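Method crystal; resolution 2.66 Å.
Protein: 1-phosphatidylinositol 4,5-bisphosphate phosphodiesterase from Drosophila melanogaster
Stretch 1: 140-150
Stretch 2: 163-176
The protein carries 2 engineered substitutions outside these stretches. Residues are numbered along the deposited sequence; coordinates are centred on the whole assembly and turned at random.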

# COMPACT_ATOMS: atom_id res chain seq x y z
N LYS A 140 7.82 -9.01 69.17
CA LYS A 140 8.19 -7.92 70.06
C LYS A 140 7.30 -7.88 71.29
O LYS A 140 7.79 -7.68 72.41
CB LYS A 140 8.12 -6.57 69.36
CG LYS A 140 8.34 -5.42 70.33
CD LYS A 140 9.78 -4.96 70.31
CE LYS A 140 10.15 -4.23 71.59
NZ LYS A 140 11.57 -3.80 71.59
N MSE A 141 6.01 -8.06 71.11
CA MSE A 141 5.16 -8.18 72.27
C MSE A 141 5.61 -9.29 73.19
O MSE A 141 5.58 -9.12 74.40
CB MSE A 141 3.72 -8.35 71.87
CG MSE A 141 2.84 -8.07 73.04
SE MSE A 141 1.00 -8.32 72.58
CE MSE A 141 1.24 -9.13 70.83
N SER A 142 5.96 -10.44 72.62
CA SER A 142 6.26 -11.59 73.46
C SER A 142 7.36 -11.25 74.45
O SER A 142 7.27 -11.58 75.64
CB SER A 142 6.67 -12.79 72.60
OG SER A 142 7.63 -13.58 73.29
N ALA A 143 8.42 -10.62 73.97
CA ALA A 143 9.36 -9.96 74.88
C ALA A 143 8.65 -8.98 75.79
O ALA A 143 8.72 -9.08 77.02
CB ALA A 143 10.45 -9.25 74.07
N ASP A 144 7.92 -8.03 75.19
CA ASP A 144 7.29 -6.94 75.95
C ASP A 144 6.36 -7.47 77.04
O ASP A 144 6.24 -6.87 78.12
CB ASP A 144 6.60 -6.00 74.99
CG ASP A 144 7.59 -5.21 74.16
OD1 ASP A 144 8.81 -5.51 74.26
OD2 ASP A 144 7.17 -4.32 73.39
N THR A 145 5.64 -8.56 76.77
CA THR A 145 4.85 -9.15 77.83
C THR A 145 5.77 -9.78 78.88
O THR A 145 5.56 -9.62 80.09
CB THR A 145 3.83 -10.15 77.27
OG1 THR A 145 4.48 -11.11 76.43
CG2 THR A 145 2.74 -9.42 76.49
N ALA A 146 6.80 -10.51 78.42
CA ALA A 146 7.71 -11.21 79.32
C ALA A 146 8.49 -10.23 80.19
O ALA A 146 8.59 -10.42 81.41
CB ALA A 146 8.68 -12.08 78.52
N LYS A 147 9.08 -9.20 79.58
CA LYS A 147 9.85 -8.23 80.35
C LYS A 147 8.99 -7.56 81.41
O LYS A 147 9.45 -7.31 82.53
CB LYS A 147 10.47 -7.18 79.43
CG LYS A 147 11.29 -6.12 80.17
CD LYS A 147 11.16 -4.75 79.51
CE LYS A 147 12.35 -3.85 79.84
NZ LYS A 147 12.76 -3.98 81.27
N GLU A 148 7.74 -7.25 81.07
CA GLU A 148 6.86 -6.56 82.01
C GLU A 148 6.62 -7.37 83.28
O GLU A 148 6.55 -6.82 84.38
CB GLU A 148 5.52 -6.22 81.36
CG GLU A 148 4.82 -5.14 82.13
CD GLU A 148 3.39 -5.48 82.40
OE1 GLU A 148 3.00 -6.64 82.15
OE2 GLU A 148 2.67 -4.61 82.92
N VAL A 149 6.45 -8.69 83.13
CA VAL A 149 6.19 -9.55 84.29
C VAL A 149 7.36 -9.49 85.27
O VAL A 149 7.16 -9.50 86.49
CB VAL A 149 5.92 -10.99 83.82
CG1 VAL A 149 6.45 -12.01 84.83
CG2 VAL A 149 4.44 -11.19 83.56
N GLN A 150 8.58 -9.46 84.74
CA GLN A 150 9.75 -9.37 85.61
C GLN A 150 9.70 -8.09 86.43
O GLN A 150 10.09 -8.08 87.60
CB GLN A 150 11.03 -9.47 84.78
CG GLN A 150 11.75 -10.82 84.93
CD GLN A 150 11.01 -12.03 84.36
OE1 GLN A 150 9.80 -11.99 84.14
NE2 GLN A 150 11.74 -13.12 84.14
N ARG A 163 1.56 -16.07 85.79
CA ARG A 163 0.84 -15.08 85.00
C ARG A 163 1.35 -15.02 83.57
O ARG A 163 0.56 -14.90 82.63
CB ARG A 163 0.91 -13.69 85.65
CG ARG A 163 0.32 -12.53 84.79
CD ARG A 163 -0.94 -11.87 85.36
NE ARG A 163 -1.35 -10.68 84.59
CZ ARG A 163 -2.42 -10.61 83.81
NH1 ARG A 163 -3.23 -11.65 83.68
NH2 ARG A 163 -2.70 -9.48 83.16
N LEU A 164 2.68 -15.07 83.37
CA LEU A 164 3.18 -15.19 82.01
C LEU A 164 2.60 -16.43 81.34
O LEU A 164 2.18 -16.38 80.18
CB LEU A 164 4.71 -15.18 81.99
CG LEU A 164 5.63 -16.17 82.71
CD1 LEU A 164 5.71 -17.53 82.02
CD2 LEU A 164 7.02 -15.56 82.85
N ARG A 165 2.55 -17.56 82.06
CA ARG A 165 1.92 -18.76 81.51
C ARG A 165 0.48 -18.47 81.12
O ARG A 165 -0.00 -18.95 80.09
CB ARG A 165 2.00 -19.90 82.52
CG ARG A 165 3.24 -20.76 82.37
CD ARG A 165 3.23 -21.89 83.38
NE ARG A 165 1.88 -22.27 83.77
CZ ARG A 165 1.14 -23.19 83.15
NH1 ARG A 165 1.62 -23.83 82.09
NH2 ARG A 165 -0.08 -23.46 83.59
N GLU A 166 -0.22 -17.66 81.93
CA GLU A 166 -1.55 -17.18 81.57
C GLU A 166 -1.49 -16.21 80.39
O GLU A 166 -2.27 -16.32 79.44
CB GLU A 166 -2.19 -16.50 82.78
CG GLU A 166 -3.66 -16.22 82.63
CD GLU A 166 -4.03 -14.84 83.15
OE1 GLU A 166 -5.12 -14.34 82.82
OE2 GLU A 166 -3.22 -14.27 83.93
N LYS A 167 -0.55 -15.26 80.43
CA LYS A 167 -0.45 -14.24 79.39
C LYS A 167 0.00 -14.86 78.08
O LYS A 167 -0.66 -14.69 77.05
CB LYS A 167 0.53 -13.15 79.84
CG LYS A 167 -0.05 -12.17 80.87
CD LYS A 167 0.74 -10.85 80.90
CE LYS A 167 -0.03 -9.77 81.65
NZ LYS A 167 0.73 -8.50 81.86
N ARG A 168 1.15 -15.54 78.10
CA ARG A 168 1.73 -16.15 76.90
C ARG A 168 0.71 -16.93 76.08
O ARG A 168 0.57 -16.70 74.87
CB ARG A 168 2.87 -17.08 77.33
CG ARG A 168 4.09 -16.34 77.80
CD ARG A 168 5.34 -16.87 77.19
NE ARG A 168 5.74 -18.06 77.93
CZ ARG A 168 6.99 -18.35 78.29
NH1 ARG A 168 7.97 -17.53 77.95
NH2 ARG A 168 7.24 -19.45 78.97
N GLN A 169 -0.00 -17.86 76.72
CA GLN A 169 -1.00 -18.64 75.99
C GLN A 169 -2.13 -17.76 75.47
O GLN A 169 -2.57 -17.92 74.33
CB GLN A 169 -1.52 -19.80 76.83
CG GLN A 169 -2.01 -20.96 75.95
CD GLN A 169 -0.94 -22.03 75.67
OE1 GLN A 169 0.26 -21.76 75.74
NE2 GLN A 169 -1.39 -23.24 75.34
N ASN A 170 -2.64 -16.85 76.31
CA ASN A 170 -3.59 -15.86 75.81
C ASN A 170 -3.05 -15.20 74.55
O ASN A 170 -3.75 -15.11 73.53
CB ASN A 170 -3.87 -14.83 76.92
CG ASN A 170 -4.91 -13.77 76.52
OD1 ASN A 170 -5.08 -13.44 75.34
ND2 ASN A 170 -5.61 -13.24 77.52
N ASN A 171 -1.80 -14.75 74.60
CA ASN A 171 -1.18 -14.11 73.44
C ASN A 171 -1.03 -15.07 72.27
O ASN A 171 -1.14 -14.67 71.11
CB ASN A 171 0.15 -13.50 73.86
CG ASN A 171 -0.04 -12.24 74.67
OD1 ASN A 171 0.92 -11.61 75.11
ND2 ASN A 171 -1.31 -11.84 74.83
N VAL A 172 -0.75 -16.35 72.55
CA VAL A 172 -0.69 -17.33 71.47
C VAL A 172 -2.04 -17.41 70.76
O VAL A 172 -2.10 -17.46 69.52
CB VAL A 172 -0.22 -18.69 72.00
CG1 VAL A 172 -0.50 -19.80 71.00
CG2 VAL A 172 1.27 -18.62 72.30
N LYS A 173 -3.14 -17.43 71.53
CA LYS A 173 -4.47 -17.30 70.93
C LYS A 173 -4.53 -16.09 70.01
O LYS A 173 -4.91 -16.19 68.84
CB LYS A 173 -5.55 -17.17 72.01
CG LYS A 173 -6.28 -18.45 72.41
CD LYS A 173 -7.48 -18.10 73.30
CE LYS A 173 -7.99 -19.28 74.12
NZ LYS A 173 -9.04 -20.03 73.38
N ARG A 174 -4.12 -14.93 70.54
CA ARG A 174 -4.16 -13.70 69.77
C ARG A 174 -3.25 -13.81 68.54
O ARG A 174 -3.63 -13.38 67.44
CB ARG A 174 -3.80 -12.51 70.68
CG ARG A 174 -3.53 -11.17 70.02
CD ARG A 174 -2.62 -10.32 70.92
NE ARG A 174 -2.15 -9.09 70.27
CZ ARG A 174 -2.72 -7.89 70.42
NH1 ARG A 174 -3.79 -7.76 71.19
NH2 ARG A 174 -2.22 -6.83 69.79
N PHE A 175 -2.05 -14.38 68.73
CA PHE A 175 -1.13 -14.56 67.61
C PHE A 175 -1.74 -15.40 66.52
O PHE A 175 -1.55 -15.14 65.33
CB PHE A 175 0.15 -15.26 68.08
CG PHE A 175 0.99 -14.44 69.02
CD1 PHE A 175 0.69 -13.11 69.27
CD2 PHE A 175 2.09 -15.01 69.63
CE1 PHE A 175 1.48 -12.37 70.13
CE2 PHE A 175 2.89 -14.26 70.49
CZ PHE A 175 2.58 -12.94 70.74
N MSE A 176 -2.49 -16.42 66.90
CA MSE A 176 -3.14 -17.29 65.93
C MSE A 176 -4.31 -16.62 65.24
O MSE A 176 -4.49 -16.79 64.04
CB MSE A 176 -3.53 -18.59 66.60
CG MSE A 176 -2.33 -19.51 66.68
SE MSE A 176 -2.37 -20.77 68.15
CE MSE A 176 -2.54 -22.44 67.15

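The two stretches form an antiparallel helix pair joined through side chains, mainly by van der Waals contacts and one interhelical salt bridge, with no interhelical hydrogen bond. Their axes run at 164° and approach no closer than 10.2 Å, and the nearest CA atoms, those of S142 and R168, are still 7.3 Å apart. At that spacing the backbones do not touch, and side chains must bridge the gap; together they bury 511 Å².

Because the helices run in opposite directions, the beginning of the first stretch lies beside the end of the second. Here M141, a selenomethionine, makes the most extensive contribution, with 76 Å² covered by the other helix. Its CA-to-CB bond points toward that helix, and t rotamers at chi1 and chi2 extend the chain so that its terminal methyl reaches F175, CE of M141 lying 3.3 Å from CE1 of F175. The methyl meets the ring at its edge, near the ring plane, and CB of S142 also lies at the edge, 4.5 Å from CZ of F175. The CB of F175 itself is directed sideways, but its ring brings the end of the side chain nearer to the first helix. M141 also packs against R174: CE of M141 is 3.4 Å from NE of R174, while its selenium lies over one face of the guanidinium.

One turn further along, T145 and N171 both point toward the opposing helix. The methyl CG2 of T145 sits 3.2 Å from OD1 of N171, a close contact between a carbon and a carbonyl oxygen rather than a polar bond. OG1 of T145 lies 3.0 Å from O of M141 and 2.9 Å from O of S142, within hydrogen-bonding reach of its own helix, and is also 3.8 Å from OD1 of N171; CG2 makes the closer approach.

The salt bridge joins E148 and K167, with OE1 of E148 2.9 Å from NZ of K167. The CB of E148 points sideways and only the end of its side chain comes nearer, whereas K167 points toward the first helix and, with chi2 to chi4 all t, spans the distance in extended form. Beyond it, the buried V149 meets L164, CG1 of V149 lying 4.1 Å from CD2 of L164. This apolar pair is more relaxed than the tight M141–F175 contact at the other end.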